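Local coordinates for protein pyruvate kinase (Cryptosporidium parvum, PDB 4DRS) that probably catalyses the last step of glycolysis, passing the phosphoryl group of phosphoenolpyruvate to ADP to give pyruvate and ATP, at residues G368-P371 / F372-V375. Residues are numbered along the deposited sequence; the frame is centred on the assembly and turned at random.
Sequences GAFP and FDAV
F370 and D373 turn their side chains the same way at the first torsion: in each, CG swings to the side of the backbone N and away from the residue's own carbonyl carbon (chi1 -55° and -70°). With their CA atoms brought close at the helix start, the two groups run alongside each other. The carboxylate oxygen OD2 of D373 reaches the near side of the phenyl group, 3.5 Å from CD1 of F370 and 3.6 Å from CB of F370. The ring and carboxylate planes stand 36° apart; OD2 comes in obliquely to the phenyl ring, and the contact is van der Waals in kind.

All this happens at the start of helix 371-386, which follows barrel strand 358-361, the eighth of the TIM barrel, and the short helix 363-366. F370 is the N-cap residue and P371 opens the first turn, a place where proline's missing N-H costs no helical hydrogen bond. The pyrrolidine ring makes a loose apolar contact with the phenyl group that follows it, CD of P371 lying 4.4 Å from CD2 of F372. Further round the turn, the methyl CB of A374 lies 3.8 Å from O of F370 and equally near O of P371. V375 places CG2 anti to its carbonyl carbon, which brings that methyl to 3.4 Å from O of P371. Beyond the turn, A374 and V375 both meet L361 of the barrel strand, while F372 rests on S61 and K68 of helix 59-68.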
ATOM      1  N   GLY A 368     -40.601  26.159   2.334  1.00 86.13           N
ATOM      2  CA  GLY A 368     -41.076  24.876   2.845  1.00 84.97           C
ATOM      3  C   GLY A 368     -41.943  25.019   4.084  1.00 85.18           C
ATOM      4  O   GLY A 368     -41.906  26.047   4.766  1.00 84.54           O
ATOM      5  N   ALA A 369     -42.724  23.981   4.373  1.00 84.63           N
ATOM      6  CA  ALA A 369     -43.582  23.965   5.554  1.00 85.91           C
ATOM      7  C   ALA A 369     -42.791  23.641   6.821  1.00 86.17           C
ATOM      8  O   ALA A 369     -43.197  24.018   7.922  1.00 87.01           O
ATOM      9  CB  ALA A 369     -44.731  22.984   5.371  1.00 86.06           C
ATOM     10  N   PHE A 370     -41.663  22.947   6.659  1.00 85.54           N
ATOM     11  CA  PHE A 370     -40.827  22.536   7.790  1.00 83.94           C
ATOM     12  C   PHE A 370     -39.348  22.890   7.583  1.00 82.29           C
ATOM     13  O   PHE A 370     -38.522  22.003   7.344  1.00 80.55           O
ATOM     14  CB  PHE A 370     -40.997  21.035   8.068  1.00 84.52           C
ATOM     15  CG  PHE A 370     -42.425  20.617   8.301  1.00 85.83           C
ATOM     16  CD1 PHE A 370     -43.011  20.754   9.558  1.00 86.52           C
ATOM     17  CD2 PHE A 370     -43.189  20.090   7.262  1.00 85.48           C
ATOM     18  CE1 PHE A 370     -44.329  20.372   9.772  1.00 87.14           C
ATOM     19  CE2 PHE A 370     -44.506  19.705   7.471  1.00 86.31           C
ATOM     20  CZ  PHE A 370     -45.076  19.847   8.727  1.00 87.18           C
ATOM     21  N   PRO A 371     -39.006  24.194   7.685  1.00 82.01           N
ATOM     22  CA  PRO A 371     -37.638  24.662   7.443  1.00 80.55           C
ATOM     23  C   PRO A 371     -36.645  24.219   8.519  1.00 78.51           C
ATOM     24  O   PRO A 371     -35.520  23.832   8.190  1.00 78.29           O
ATOM     25  CB  PRO A 371     -37.777  26.195   7.448  1.00 81.85           C
ATOM     26  CG  PRO A 371     -39.243  26.473   7.354  1.00 82.85           C
ATOM     27  CD  PRO A 371     -39.898  25.313   8.035  1.00 82.98           C
ATOM     28  N   PHE A 372     -37.062  24.274   9.783  1.00 76.60           N
ATOM     29  CA  PHE A 372     -36.189  23.944  10.914  1.00 74.76           C
ATOM     30  C   PHE A 372     -35.864  22.455  11.013  1.00 72.17           C
ATOM     31  O   PHE A 372     -34.724  22.086  11.308  1.00 69.86           O
ATOM     32  CB  PHE A 372     -36.789  24.442  12.230  1.00 75.56           C
ATOM     33  CG  PHE A 372     -37.060  25.915  12.250  1.00 77.36           C
ATOM     34  CD1 PHE A 372     -36.030  26.823  12.479  1.00 76.48           C
ATOM     35  CD2 PHE A 372     -38.349  26.400  12.036  1.00 79.05           C
ATOM     36  CE1 PHE A 372     -36.280  28.184  12.496  1.00 76.69           C
ATOM     37  CE2 PHE A 372     -38.606  27.763  12.051  1.00 79.94           C
ATOM     38  CZ  PHE A 372     -37.570  28.653  12.282  1.00 79.45           C
ATOM     39  N   ASP A 373     -36.869  21.615  10.766  1.00 71.86           N
ATOM     40  CA  ASP A 373     -36.700  20.161  10.772  1.00 70.64           C
ATOM     41  C   ASP A 373     -35.648  19.691   9.763  1.00 67.04           C
ATOM     42  O   ASP A 373     -34.798  18.861  10.092  1.00 65.78           O
ATOM     43  CB  ASP A 373     -38.039  19.463  10.502  1.00 74.68           C
ATOM     44  CG  ASP A 373     -39.014  19.588  11.664  1.00 78.78           C
ATOM     45  OD1 ASP A 373     -38.594  19.400  12.828  1.00 80.19           O
ATOM     46  OD2 ASP A 373     -40.209  19.863  11.408  1.00 80.89           O
ATOM     47  N   ALA A 374     -35.708  20.238   8.550  1.00 63.42           N
ATOM     48  CA  ALA A 374     -34.804  19.861   7.462  1.00 60.47           C
ATOM     49  C   ALA A 374     -33.328  20.100   7.788  1.00 57.73           C
ATOM     50  O   ALA A 374     -32.509  19.183   7.676  1.00 55.63           O
ATOM     51  CB  ALA A 374     -35.195  20.573   6.173  1.00 61.09           C
ATOM     52  N   VAL A 375     -33.001  21.325   8.200  1.00 55.54           N
ATOM     53  CA  VAL A 375     -31.635  21.691   8.571  1.00 53.39           C
ATOM     54  C   VAL A 375     -31.090  20.746   9.634  1.00 52.65           C
ATOM     55  O   VAL A 375     -29.969  20.246   9.517  1.00 51.47           O
ATOM     56  CB  VAL A 375     -31.554  23.138   9.102  1.00 53.29           C
ATOM     57  CG1 VAL A 375     -30.111  23.535   9.376  1.00 52.15           C
ATOM     58  CG2 VAL A 375     -32.175  24.105   8.114  1.00 55.04           C
TER